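Local coordinates for protein endoglucanase A (Clostridium cellulolyticum, PDB 1EDG) that hydrolyses internal beta-1,4-glucosidic bonds of cellulose, working as a family 5 glycoside hydrolase with a TIM-barrel catalytic domain, at residues 325-330 with 369-374; 317-322 with 365-370; 254-259 with 350-355; 27-32 with 114-119. All coordinates share one frame; numbering follows the deposited sequence.

Interaction 1: residues 325-330 with 369-374; sequences YYVAQA and DGMVKY
Val327 sets both of its methyl groups against helix 369-374, and each finds a different kind of surface. With CG1 anti to the backbone N (chi1 175°), that methyl lies against peptide oxygens of the partner helix: CG1 is 3.6 Å from Met371 O and 3.7 Å from Tyr374 O, close packing without any hydrogen bond. The other branch, CG2, meets the thioether chain of Met371, 3.8 Å from CG. Val327 and Met371 cross at about a right angle, and a bend at the last torsion of Met371 (chi3 69°) swings its CE round to 4.0 Å from the same Val327 CG2, so this methyl is touched by both the root and the tip of the methionine. One residue on, Ala328 packs its CB 3.9 Å from Tyr374 CB. The tyrosine thus uses the base of its side chain here, while its ring leads away and its OH is hydrogen-bonded to Pro8 O and Leu10 N of the N-terminal arm. The two helices run nearly parallel, at 15° with axes 8.4 Å apart. These are the last two outer helices of the barrel: Met371 also touches Leu339 on strand 336-339, whereas Tyr326, on helix 316-332, packs on that strand, strand 303-308 and helix 279-297.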
loop_
_atom_site.group_PDB
_atom_site.type_symbol
_atom_site.label_atom_id
_atom_site.label_comp_id
_atom_site.label_asym_id
_atom_site.label_seq_id
_atom_site.Cartn_x
_atom_site.Cartn_y
_atom_site.Cartn_z
ATOM N N TYR A 325 18.997 -1.175 1.749
ATOM C CA TYR A 325 19.136 -0.190 2.820
ATOM C C TYR A 325 17.755 0.262 3.326
ATOM O O TYR A 325 17.523 0.360 4.534
ATOM C CB TYR A 325 19.931 1.006 2.298
ATOM C CG TYR A 325 20.202 2.094 3.318
ATOM C CD1 TYR A 325 21.304 2.020 4.169
ATOM C CD2 TYR A 325 19.383 3.222 3.395
ATOM C CE1 TYR A 325 21.588 3.043 5.066
ATOM C CE2 TYR A 325 19.657 4.254 4.289
ATOM C CZ TYR A 325 20.761 4.159 5.121
ATOM O OH TYR A 325 21.034 5.188 5.992
ATOM N N TYR A 326 16.849 0.533 2.388
ATOM C CA TYR A 326 15.488 0.964 2.700
ATOM C C TYR A 326 14.791 -0.067 3.604
ATOM O O TYR A 326 14.273 0.272 4.672
ATOM C CB TYR A 326 14.702 1.160 1.385
ATOM C CG TYR A 326 13.349 1.837 1.519
ATOM C CD1 TYR A 326 12.258 1.160 2.072
ATOM C CD2 TYR A 326 13.156 3.148 1.069
ATOM C CE1 TYR A 326 11.005 1.769 2.173
ATOM C CE2 TYR A 326 11.902 3.767 1.163
ATOM C CZ TYR A 326 10.832 3.069 1.715
ATOM O OH TYR A 326 9.591 3.654 1.795
ATOM N N VAL A 327 14.802 -1.329 3.189
ATOM C CA VAL A 327 14.156 -2.387 3.963
ATOM C C VAL A 327 14.823 -2.610 5.329
ATOM O O VAL A 327 14.135 -2.769 6.334
ATOM C CB VAL A 327 14.099 -3.720 3.165
ATOM C CG1 VAL A 327 13.534 -4.834 4.036
ATOM C CG2 VAL A 327 13.228 -3.540 1.910
ATOM N N ALA A 328 16.155 -2.602 5.359
ATOM C CA ALA A 328 16.896 -2.790 6.607
ATOM C C ALA A 328 16.581 -1.683 7.615
ATOM O O ALA A 328 16.355 -1.958 8.793
ATOM C CB ALA A 328 18.394 -2.844 6.333
ATOM N N GLN A 329 16.561 -0.435 7.154
ATOM C CA GLN A 329 16.267 0.700 8.026
ATOM C C GLN A 329 14.829 0.641 8.551
ATOM O O GLN A 329 14.564 0.986 9.702
ATOM C CB GLN A 329 16.522 2.022 7.295
ATOM C CG GLN A 329 17.996 2.293 6.976
ATOM C CD GLN A 329 18.852 2.537 8.217
ATOM O OE1 GLN A 329 18.341 2.785 9.310
ATOM N NE2 GLN A 329 20.162 2.470 8.047
ATOM N N ALA A 330 13.903 0.188 7.711
ATOM C CA ALA A 330 12.507 0.071 8.134
ATOM C C ALA A 330 12.370 -1.041 9.184
ATOM O O ALA A 330 11.709 -0.863 10.214
ATOM C CB ALA A 330 11.594 -0.209 6.927
ATOM N N ASP A 369 16.079 -10.237 -3.684
ATOM C CA ASP A 369 16.803 -11.086 -2.734
ATOM C C ASP A 369 17.397 -10.219 -1.623
ATOM O O ASP A 369 17.479 -10.649 -0.473
ATOM C CB ASP A 369 17.890 -11.906 -3.437
ATOM C CG ASP A 369 17.309 -13.016 -4.298
ATOM O OD1 ASP A 369 16.141 -13.398 -4.070
ATOM O OD2 ASP A 369 18.007 -13.508 -5.208
ATOM N N GLY A 370 17.787 -8.996 -1.978
ATOM C CA GLY A 370 18.321 -8.057 -1.005
ATOM C C GLY A 370 17.223 -7.658 -0.027
ATOM O O GLY A 370 17.455 -7.542 1.180
ATOM N N MET A 371 16.008 -7.471 -0.544
ATOM C CA MET A 371 14.864 -7.112 0.295
ATOM C C MET A 371 14.497 -8.247 1.256
ATOM O O MET A 371 14.252 -8.011 2.438
ATOM C CB MET A 371 13.652 -6.749 -0.565
ATOM C CG MET A 371 13.835 -5.470 -1.362
ATOM S SD MET A 371 12.421 -5.146 -2.440
ATOM C CE MET A 371 11.132 -4.758 -1.224
ATOM N N VAL A 372 14.450 -9.477 0.749
ATOM C CA VAL A 372 14.117 -10.625 1.586
ATOM C C VAL A 372 15.172 -10.819 2.680
ATOM O O VAL A 372 14.843 -11.099 3.835
ATOM C CB VAL A 372 13.980 -11.921 0.747
ATOM C CG1 VAL A 372 13.738 -13.118 1.655
ATOM C CG2 VAL A 372 12.825 -11.781 -0.229
ATOM N N LYS A 373 16.430 -10.615 2.318
ATOM C CA LYS A 373 17.533 -10.770 3.256
ATOM C C LYS A 373 17.414 -9.831 4.462
ATOM O O LYS A 373 17.686 -10.228 5.592
ATOM C CB LYS A 373 18.858 -10.542 2.522
ATOM C CG LYS A 373 20.087 -10.551 3.401
ATOM C CD LYS A 373 21.344 -10.454 2.552
ATOM C CE LYS A 373 22.570 -10.214 3.420
ATOM N NZ LYS A 373 22.636 -11.174 4.557
ATOM N N TYR A 374 16.948 -8.609 4.226
ATOM C CA TYR A 374 16.833 -7.632 5.295
ATOM C C TYR A 374 15.450 -7.425 5.907
ATOM O O TYR A 374 15.284 -6.594 6.804
ATOM C CB TYR A 374 17.454 -6.314 4.843
ATOM C CG TYR A 374 18.948 -6.447 4.651
ATOM C CD1 TYR A 374 19.786 -6.688 5.744
ATOM C CD2 TYR A 374 19.521 -6.391 3.380
ATOM C CE1 TYR A 374 21.154 -6.876 5.575
ATOM C CE2 TYR A 374 20.895 -6.579 3.197
ATOM C CZ TYR A 374 21.704 -6.824 4.301
ATOM O OH TYR A 374 23.056 -7.036 4.128
#

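Interaction 2: residues 317-322 with 365-370; sequences KTRVEY and PEIIDG
Ile367 packs against Arg319 and Val320 where two neighbouring outer helices of the TIM barrel run side by side, their axes 8.5 Å apart and 13° from parallel. Followed outward, the isoleucine shows how one chain can serve two neighbours. From CB, the chi1 of -67° sends CG1 beside the backbone N and anti to the carbonyl carbon, which places it 3.7 Å from Val320 CG2. The extended second torsion then carries CD1 onward to the arginine. That methyl sits over the centre of one face of the guanidinium, 3.7 Å from Arg319 CZ, and also lies 3.8 Å from Arg319 CB, so that it touches both the base and the end of the bent side chain. The flat cation is therefore covered by a hydrocarbon on this face; NH1 donates to Ala310 O, and the cation also makes a cation-pi contact with Phe364. Val320 is equally two-sided. Its CG2 also meets the CB of Glu366, whose carboxylate turns away and accepts from Asp3 N through OE2. The backbones are close here, with Val320 CA 4.4 Å from Ile367 CA, and the second methyl of Val320, CG1, lies 3.9 Å from Glu366 O.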
loop_
_atom_site.group_PDB
_atom_site.type_symbol
_atom_site.label_atom_id
_atom_site.label_comp_id
_atom_site.label_asym_id
_atom_site.label_seq_id
_atom_site.Cartn_x
_atom_site.Cartn_y
_atom_site.Cartn_z
ATOM N N LYS A 317 22.829 -2.126 -9.776
ATOM C CA LYS A 317 23.583 -2.050 -8.529
ATOM C C LYS A 317 23.041 -1.008 -7.559
ATOM O O LYS A 317 22.817 -1.308 -6.381
ATOM C CB LYS A 317 25.066 -1.791 -8.805
ATOM C CG LYS A 317 25.946 -1.793 -7.551
ATOM C CD LYS A 317 27.424 -1.694 -7.922
ATOM C CE LYS A 317 28.325 -1.640 -6.691
ATOM N NZ LYS A 317 28.307 -0.307 -6.022
ATOM N N THR A 318 22.812 0.204 -8.059
ATOM C CA THR A 318 22.298 1.288 -7.226
ATOM C C THR A 318 20.925 0.937 -6.651
ATOM O O THR A 318 20.651 1.215 -5.482
ATOM C CB THR A 318 22.232 2.610 -8.014
ATOM O OG1 THR A 318 23.530 2.895 -8.562
ATOM C CG2 THR A 318 21.813 3.758 -7.107
ATOM N N ARG A 319 20.078 0.294 -7.454
ATOM C CA ARG A 319 18.755 -0.098 -6.978
ATOM C C ARG A 319 18.821 -1.233 -5.951
ATOM O O ARG A 319 18.024 -1.267 -5.010
ATOM C CB ARG A 319 17.814 -0.448 -8.139
ATOM C CG ARG A 319 17.411 0.768 -8.988
ATOM C CD ARG A 319 16.116 0.533 -9.784
ATOM N NE ARG A 319 16.217 -0.570 -10.743
ATOM C CZ ARG A 319 15.196 -1.330 -11.127
ATOM N NH1 ARG A 319 13.983 -1.118 -10.640
ATOM N NH2 ARG A 319 15.388 -2.317 -11.989
ATOM N N VAL A 320 19.777 -2.146 -6.108
ATOM C CA VAL A 320 19.929 -3.239 -5.146
ATOM C C VAL A 320 20.343 -2.637 -3.795
ATOM O O VAL A 320 19.778 -2.973 -2.747
ATOM C CB VAL A 320 21.004 -4.266 -5.596
ATOM C CG1 VAL A 320 21.259 -5.286 -4.481
ATOM C CG2 VAL A 320 20.543 -4.987 -6.861
ATOM N N GLU A 321 21.302 -1.716 -3.836
ATOM C CA GLU A 321 21.792 -1.053 -2.628
ATOM C C GLU A 321 20.701 -0.216 -1.951
ATOM O O GLU A 321 20.496 -0.316 -0.734
ATOM C CB GLU A 321 23.022 -0.203 -2.958
ATOM C CG GLU A 321 24.242 -1.046 -3.332
ATOM C CD GLU A 321 25.374 -0.237 -3.933
ATOM O OE1 GLU A 321 25.104 0.796 -4.581
ATOM O OE2 GLU A 321 26.543 -0.645 -3.775
ATOM N N TYR A 322 19.973 0.565 -2.748
ATOM C CA TYR A 322 18.891 1.404 -2.235
ATOM C C TYR A 322 17.778 0.578 -1.585
ATOM O O TYR A 322 17.395 0.844 -0.442
ATOM C CB TYR A 322 18.324 2.297 -3.353
ATOM C CG TYR A 322 17.023 3.008 -3.006
ATOM C CD1 TYR A 322 17.019 4.181 -2.243
ATOM C CD2 TYR A 322 15.797 2.506 -3.447
ATOM C CE1 TYR A 322 15.817 4.834 -1.932
ATOM C CE2 TYR A 322 14.599 3.145 -3.144
ATOM C CZ TYR A 322 14.612 4.303 -2.391
ATOM O OH TYR A 322 13.414 4.921 -2.107
ATOM N N PRO A 365 16.119 -10.138 -9.939
ATOM C CA PRO A 365 16.181 -10.932 -8.710
ATOM C C PRO A 365 17.089 -10.440 -7.587
ATOM O O PRO A 365 16.753 -10.615 -6.418
ATOM C CB PRO A 365 16.559 -12.325 -9.216
ATOM C CG PRO A 365 17.400 -12.035 -10.409
ATOM C CD PRO A 365 16.643 -10.912 -11.083
ATOM N N GLU A 366 18.211 -9.807 -7.926
ATOM C CA GLU A 366 19.136 -9.307 -6.905
ATOM C C GLU A 366 18.462 -8.277 -5.998
ATOM O O GLU A 366 18.711 -8.249 -4.793
ATOM C CB GLU A 366 20.386 -8.690 -7.531
ATOM C CG GLU A 366 21.260 -9.664 -8.318
ATOM C CD GLU A 366 20.924 -9.719 -9.801
ATOM O OE1 GLU A 366 19.804 -9.320 -10.200
ATOM O OE2 GLU A 366 21.802 -10.154 -10.576
ATOM N N ILE A 367 17.602 -7.439 -6.577
ATOM C CA ILE A 367 16.894 -6.423 -5.798
ATOM C C ILE A 367 15.978 -7.104 -4.790
ATOM O O ILE A 367 16.028 -6.808 -3.596
ATOM C CB ILE A 367 16.031 -5.497 -6.698
ATOM C CG1 ILE A 367 16.926 -4.650 -7.608
ATOM C CG2 ILE A 367 15.138 -4.599 -5.832
ATOM C CD1 ILE A 367 16.151 -3.837 -8.647
ATOM N N ILE A 368 15.185 -8.062 -5.259
ATOM C CA ILE A 368 14.253 -8.740 -4.366
ATOM C C ILE A 368 14.936 -9.653 -3.329
ATOM O O ILE A 368 14.454 -9.783 -2.197
ATOM C CB ILE A 368 13.066 -9.423 -5.141
ATOM C CG1 ILE A 368 13.116 -10.935 -5.041
ATOM C CG2 ILE A 368 12.977 -8.925 -6.576
ATOM C CD1 ILE A 368 12.245 -11.451 -3.943
ATOM N N ASP A 369 16.079 -10.237 -3.684
ATOM C CA ASP A 369 16.803 -11.086 -2.734
ATOM C C ASP A 369 17.397 -10.219 -1.623
ATOM O O ASP A 369 17.479 -10.649 -0.473
ATOM C CB ASP A 369 17.890 -11.906 -3.437
ATOM C CG ASP A 369 17.309 -13.016 -4.298
ATOM O OD1 ASP A 369 16.141 -13.398 -4.070
ATOM O OD2 ASP A 369 18.007 -13.508 -5.208
ATOM N N GLY A 370 17.787 -8.996 -1.978
ATOM C CA GLY A 370 18.321 -8.057 -1.005
ATOM C C GLY A 370 17.223 -7.658 -0.027
ATOM O O GLY A 370 17.455 -7.542 1.180
#

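Interaction 3: residues 254-259 with 350-355; sequences HAYCPW and ELFGFF
Two loops at the C-terminal rim of the barrel meet through Tyr256 and Phe352, one following the sixth strand and the other the eighth. The rings approach obliquely, their planes at 52° and their centroids 5.5 Å apart. Tyr256 presents one flank, with CE1 at 3.9 Å and CD1 at 4.0 Å from Phe352 CZ; the phenylalanine answers with its far end. The backbones are well separated, with Tyr256 CA 11.5 Å from Phe352 CA, and the two rings reach across the gap between them. In a TIM-barrel hydrolase this rim is where the active site lies, and family 5 enzymes carry their two catalytic glutamates at the ends of strands four and seven. Glu307, on the seventh strand, hydrogen-bonds Tyr256 OH through OE1, consistent with the tyrosine being part of that site, and Phe352 meets Trp340 edge-to-face. A second, more exposed touch lies beside the first. A chi1 of -177° turns the indole of Trp259 away from its own backbone N, and the six-membered ring reaches across until CH2 is 3.9 Å from Glu350 OE2. The carboxylate oxygen comes to the indole edge, near the ring plane, with the two flat groups turned 59° apart. Tyr256 O lies in plane at an edge of this indole, the chain between them turning through the cis peptide bond before Pro258.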
loop_
_atom_site.group_PDB
_atom_site.type_symbol
_atom_site.label_atom_id
_atom_site.label_comp_id
_atom_site.label_asym_id
_atom_site.label_seq_id
_atom_site.Cartn_x
_atom_site.Cartn_y
_atom_site.Cartn_z
ATOM N N HIS A 254 2.951 5.791 2.295
ATOM C CA HIS A 254 3.566 5.425 1.021
ATOM C C HIS A 254 4.767 6.342 0.953
ATOM O O HIS A 254 4.654 7.528 1.268
ATOM C CB HIS A 254 2.621 5.678 -0.162
ATOM C CG HIS A 254 1.420 4.780 -0.183
ATOM N ND1 HIS A 254 0.389 4.938 -1.081
ATOM C CD2 HIS A 254 1.087 3.716 0.587
ATOM C CE1 HIS A 254 -0.533 4.013 -0.866
ATOM N NE2 HIS A 254 -0.133 3.259 0.139
ATOM N N ALA A 255 5.926 5.816 0.576
ATOM C CA ALA A 255 7.098 6.670 0.541
ATOM C C ALA A 255 8.150 6.307 -0.485
ATOM O O ALA A 255 9.044 5.507 -0.219
ATOM C CB ALA A 255 7.721 6.741 1.928
ATOM N N TYR A 256 8.051 6.919 -1.659
ATOM C CA TYR A 256 9.022 6.709 -2.722
ATOM C C TYR A 256 10.012 7.857 -2.523
ATOM O O TYR A 256 9.995 8.837 -3.263
ATOM C CB TYR A 256 8.338 6.827 -4.088
ATOM C CG TYR A 256 7.260 5.795 -4.349
ATOM C CD1 TYR A 256 7.565 4.590 -4.974
ATOM C CD2 TYR A 256 5.921 6.052 -4.033
ATOM C CE1 TYR A 256 6.563 3.667 -5.291
ATOM C CE2 TYR A 256 4.913 5.135 -4.343
ATOM C CZ TYR A 256 5.239 3.947 -4.977
ATOM O OH TYR A 256 4.253 3.060 -5.343
ATOM N N CYS A 257 10.843 7.746 -1.491
ATOM C CA CYS A 257 11.809 8.796 -1.136
ATOM C C CYS A 257 13.280 8.383 -1.269
ATOM O O CYS A 257 13.662 7.307 -0.812
ATOM C CB CYS A 257 11.554 9.247 0.304
ATOM S SG CYS A 257 9.828 9.652 0.665
ATOM N N PRO A 258 14.119 9.232 -1.893
ATOM C CA PRO A 258 13.768 10.533 -2.480
ATOM C C PRO A 258 13.135 10.336 -3.861
ATOM O O PRO A 258 13.585 9.498 -4.642
ATOM C CB PRO A 258 15.120 11.242 -2.565
ATOM C CG PRO A 258 16.057 10.120 -2.872
ATOM C CD PRO A 258 15.581 9.017 -1.941
ATOM N N TRP A 259 12.111 11.129 -4.162
ATOM C CA TRP A 259 11.386 11.030 -5.430
ATOM C C TRP A 259 12.195 11.183 -6.720
ATOM O O TRP A 259 11.946 10.462 -7.687
ATOM C CB TRP A 259 10.201 12.005 -5.447
ATOM C CG TRP A 259 9.361 11.904 -6.699
ATOM C CD1 TRP A 259 9.284 12.819 -7.712
ATOM C CD2 TRP A 259 8.508 10.816 -7.074
ATOM N NE1 TRP A 259 8.437 12.364 -8.694
ATOM C CE2 TRP A 259 7.946 11.139 -8.329
ATOM C CE3 TRP A 259 8.165 9.598 -6.475
ATOM C CZ2 TRP A 259 7.059 10.287 -8.995
ATOM C CZ3 TRP A 259 7.282 8.747 -7.140
ATOM C CH2 TRP A 259 6.740 9.098 -8.387
ATOM N N GLU A 350 6.082 4.461 -16.123
ATOM C CA GLU A 350 6.749 4.166 -14.861
ATOM C C GLU A 350 7.183 2.708 -14.811
ATOM O O GLU A 350 6.349 1.804 -14.686
ATOM C CB GLU A 350 5.842 4.505 -13.682
ATOM C CG GLU A 350 5.514 5.983 -13.595
ATOM C CD GLU A 350 4.918 6.368 -12.261
ATOM O OE1 GLU A 350 3.848 5.820 -11.907
ATOM O OE2 GLU A 350 5.523 7.218 -11.565
ATOM N N LEU A 351 8.488 2.484 -14.946
ATOM C CA LEU A 351 9.049 1.133 -14.932
ATOM C C LEU A 351 9.182 0.532 -13.532
ATOM O O LEU A 351 10.284 0.470 -12.974
ATOM C CB LEU A 351 10.412 1.088 -15.645
ATOM C CG LEU A 351 10.554 1.323 -17.157
ATOM C CD1 LEU A 351 9.344 0.787 -17.906
ATOM C CD2 LEU A 351 10.737 2.787 -17.434
ATOM N N PHE A 352 8.049 0.124 -12.965
ATOM C CA PHE A 352 8.020 -0.503 -11.645
ATOM C C PHE A 352 7.765 -1.991 -11.828
ATOM O O PHE A 352 7.107 -2.630 -11.010
ATOM C CB PHE A 352 6.923 0.101 -10.754
ATOM C CG PHE A 352 7.302 1.409 -10.111
ATOM C CD1 PHE A 352 8.288 1.458 -9.133
ATOM C CD2 PHE A 352 6.660 2.587 -10.472
ATOM C CE1 PHE A 352 8.625 2.652 -8.525
ATOM C CE2 PHE A 352 6.991 3.792 -9.867
ATOM C CZ PHE A 352 7.976 3.823 -8.893
ATOM N N GLY A 353 8.235 -2.538 -12.942
ATOM C CA GLY A 353 8.046 -3.955 -13.180
ATOM C C GLY A 353 9.191 -4.729 -12.555
ATOM O O GLY A 353 10.354 -4.364 -12.746
ATOM N N PHE A 354 8.867 -5.752 -11.771
ATOM C CA PHE A 354 9.881 -6.594 -11.132
ATOM C C PHE A 354 9.569 -8.060 -11.434
ATOM O O PHE A 354 10.405 -8.780 -11.982
ATOM C CB PHE A 354 9.933 -6.357 -9.611
ATOM C CG PHE A 354 10.348 -4.963 -9.222
ATOM C CD1 PHE A 354 11.692 -4.614 -9.156
ATOM C CD2 PHE A 354 9.388 -3.988 -8.947
ATOM C CE1 PHE A 354 12.081 -3.317 -8.827
ATOM C CE2 PHE A 354 9.763 -2.690 -8.616
ATOM C CZ PHE A 354 11.113 -2.349 -8.557
ATOM N N PHE A 355 8.353 -8.491 -11.120
ATOM C CA PHE A 355 7.942 -9.870 -11.363
ATOM C C PHE A 355 7.329 -9.979 -12.759
ATOM O O PHE A 355 6.305 -9.344 -13.045
ATOM C CB PHE A 355 6.925 -10.304 -10.305
ATOM C CG PHE A 355 6.406 -11.707 -10.486
ATOM C CD1 PHE A 355 7.226 -12.805 -10.256
ATOM C CD2 PHE A 355 5.079 -11.930 -10.832
ATOM C CE1 PHE A 355 6.731 -14.101 -10.364
ATOM C CE2 PHE A 355 4.573 -13.222 -10.945
ATOM C CZ PHE A 355 5.400 -14.311 -10.708
#

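Interaction 4: residues 27-32 with 114-119; sequences KGLRLG and KMYVIL
Leu29 lays one methyl on the ring of Tyr116 at the N-terminal end of the TIM barrel, where helix 21-29 precedes the first strand and Tyr116 begins the third. The contact is a CH-pi interaction. Leu29 CD2 stands 3.6 Å from the centroid of the Tyr116 ring, 25° off its normal, and displaced toward the CB side of the ring. CD2 is consequently closest to the root of the aromatic group, at 3.3 Å from Tyr116 CG and 3.4 Å from Tyr116 CD2, which is tight packing for carbon atoms. Both first torsions are similar, with CG beside the backbone N. In Leu29 chi1 is -54°, and the second torsion then brings CD2 over the ring although CB is not aimed at the strand. The Tyr116 CB already points toward the helix, and a chi1 of -73° keeps the ring there; the two side chains meet roughly perpendicular. The tyrosine ring is also stacked with His162, and Leu29 packs on Ile164 of the fourth strand. Polar groups of the helix end are satisfied nearby, as Leu29 O accepts from Thr77 OG1 and Gly28 O from Asn76 ND2. Arg30, with positive phi, has left helical geometry. Gly28 also touches the ring, its carbonyl O lying 4.0 Å from Tyr116 CE1 in an oblique approach.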
loop_
_atom_site.group_PDB
_atom_site.type_symbol
_atom_site.label_atom_id
_atom_site.label_comp_id
_atom_site.label_asym_id
_atom_site.label_seq_id
_atom_site.Cartn_x
_atom_site.Cartn_y
_atom_site.Cartn_z
ATOM N N LYS A 27 5.238 -8.039 12.198
ATOM C CA LYS A 27 6.428 -8.837 11.944
ATOM C C LYS A 27 6.053 -10.086 11.147
ATOM O O LYS A 27 6.787 -10.487 10.250
ATOM C CB LYS A 27 7.091 -9.246 13.259
ATOM C CG LYS A 27 7.692 -8.093 14.018
ATOM C CD LYS A 27 8.177 -8.535 15.393
ATOM C CE LYS A 27 9.281 -9.571 15.298
ATOM N NZ LYS A 27 9.764 -9.931 16.660
ATOM N N GLY A 28 4.901 -10.675 11.465
ATOM C CA GLY A 28 4.440 -11.869 10.779
ATOM C C GLY A 28 4.150 -11.660 9.303
ATOM O O GLY A 28 4.250 -12.601 8.508
ATOM N N LEU A 29 3.800 -10.434 8.922
ATOM C CA LEU A 29 3.518 -10.126 7.516
ATOM C C LEU A 29 4.803 -10.243 6.693
ATOM O O LEU A 29 4.764 -10.475 5.476
ATOM C CB LEU A 29 2.922 -8.719 7.373
ATOM C CG LEU A 29 1.672 -8.351 8.190
ATOM C CD1 LEU A 29 1.091 -7.056 7.657
ATOM C CD2 LEU A 29 0.629 -9.421 8.118
ATOM N N ARG A 30 5.929 -10.041 7.380
ATOM C CA ARG A 30 7.291 -10.148 6.849
ATOM C C ARG A 30 7.773 -9.193 5.750
ATOM O O ARG A 30 8.726 -8.431 5.958
ATOM C CB ARG A 30 7.607 -11.600 6.470
ATOM C CG ARG A 30 9.098 -11.845 6.327
ATOM C CD ARG A 30 9.422 -13.293 6.035
ATOM N NE ARG A 30 10.867 -13.513 6.030
ATOM C CZ ARG A 30 11.529 -14.159 5.073
ATOM N NH1 ARG A 30 10.881 -14.657 4.026
ATOM N NH2 ARG A 30 12.842 -14.317 5.171
ATOM N N LEU A 31 7.151 -9.276 4.577
ATOM C CA LEU A 31 7.498 -8.443 3.422
ATOM C C LEU A 31 6.319 -8.597 2.466
ATOM O O LEU A 31 5.794 -9.699 2.312
ATOM C CB LEU A 31 8.784 -8.958 2.754
ATOM C CG LEU A 31 9.303 -8.201 1.529
ATOM C CD1 LEU A 31 9.755 -6.806 1.919
ATOM C CD2 LEU A 31 10.458 -8.970 0.901
ATOM N N GLY A 32 5.903 -7.509 1.828
ATOM C CA GLY A 32 4.766 -7.600 0.924
ATOM C C GLY A 32 5.019 -7.251 -0.535
ATOM O O GLY A 32 6.021 -6.626 -0.887
ATOM N N LYS A 114 -1.665 -19.481 2.596
ATOM C CA LYS A 114 -1.413 -19.080 3.987
ATOM C C LYS A 114 -0.772 -17.697 4.094
ATOM O O LYS A 114 -0.032 -17.414 5.041
ATOM C CB LYS A 114 -0.536 -20.119 4.696
ATOM C CG LYS A 114 -1.202 -21.476 4.892
ATOM C CD LYS A 114 -0.189 -22.602 4.712
ATOM C CE LYS A 114 0.293 -22.668 3.253
ATOM N NZ LYS A 114 1.445 -23.591 3.025
ATOM N N MET A 115 -1.054 -16.838 3.121
ATOM C CA MET A 115 -0.496 -15.494 3.105
ATOM C C MET A 115 -1.468 -14.486 3.691
ATOM O O MET A 115 -2.635 -14.798 3.935
ATOM C CB MET A 115 -0.166 -15.068 1.676
ATOM C CG MET A 115 0.859 -15.934 0.978
ATOM S SD MET A 115 1.045 -15.463 -0.750
ATOM C CE MET A 115 2.376 -14.307 -0.655
ATOM N N TYR A 116 -0.964 -13.289 3.958
ATOM C CA TYR A 116 -1.792 -12.207 4.465
ATOM C C TYR A 116 -2.195 -11.369 3.240
ATOM O O TYR A 116 -1.439 -11.277 2.264
ATOM C CB TYR A 116 -1.008 -11.367 5.479
ATOM C CG TYR A 116 -0.810 -12.067 6.807
ATOM C CD1 TYR A 116 0.257 -12.949 7.006
ATOM C CD2 TYR A 116 -1.716 -11.880 7.852
ATOM C CE1 TYR A 116 0.408 -13.632 8.210
ATOM C CE2 TYR A 116 -1.575 -12.553 9.059
ATOM C CZ TYR A 116 -0.512 -13.433 9.232
ATOM O OH TYR A 116 -0.392 -14.125 10.421
ATOM N N VAL A 117 -3.394 -10.797 3.269
ATOM C CA VAL A 117 -3.875 -9.998 2.151
ATOM C C VAL A 117 -4.421 -8.655 2.614
ATOM O O VAL A 117 -5.086 -8.570 3.646
ATOM C CB VAL A 117 -5.015 -10.730 1.396
ATOM C CG1 VAL A 117 -5.534 -9.868 0.238
ATOM C CG2 VAL A 117 -4.531 -12.071 0.877
ATOM N N ILE A 118 -4.129 -7.611 1.849
ATOM C CA ILE A 118 -4.644 -6.282 2.145
ATOM C C ILE A 118 -5.555 -5.896 0.983
ATOM O O ILE A 118 -5.110 -5.862 -0.161
ATOM C CB ILE A 118 -3.525 -5.230 2.256
ATOM C CG1 ILE A 118 -2.636 -5.521 3.471
ATOM C CG2 ILE A 118 -4.136 -3.830 2.374
ATOM C CD1 ILE A 118 -1.368 -4.695 3.501
ATOM N N LEU A 119 -6.827 -5.654 1.275
ATOM C CA LEU A 119 -7.815 -5.250 0.269
ATOM C C LEU A 119 -8.145 -3.778 0.545
ATOM O O LEU A 119 -8.406 -3.416 1.690
ATOM C CB LEU A 119 -9.095 -6.072 0.429
ATOM C CG LEU A 119 -9.704 -6.883 -0.716
ATOM C CD1 LEU A 119 -11.157 -7.098 -0.389
ATOM C CD2 LEU A 119 -9.578 -6.184 -2.057
#

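In the fold
Interactions 1 and 2 hold the same two outer helices, 316-332 and 365-374, at successive levels, their centres about 9 Å apart, and both are buried. Interaction 1 is aliphatic packing against methionine and backbone oxygens, whereas interaction 2 adds a guanidinium covered by a methyl. Interactions 3 and 4 are partly buried and lie at opposite mouths of the barrel, about 20 Å apart between centres; both rest on aromatic rings, but interaction 3 joins two loops at the active-site rim and interaction 4 a helix end to a strand. Interaction 3 is tied to both helix contacts by probable hydrogen bonds from Tyr326 and Tyr322, while interaction 4 meets interaction 1 by packing.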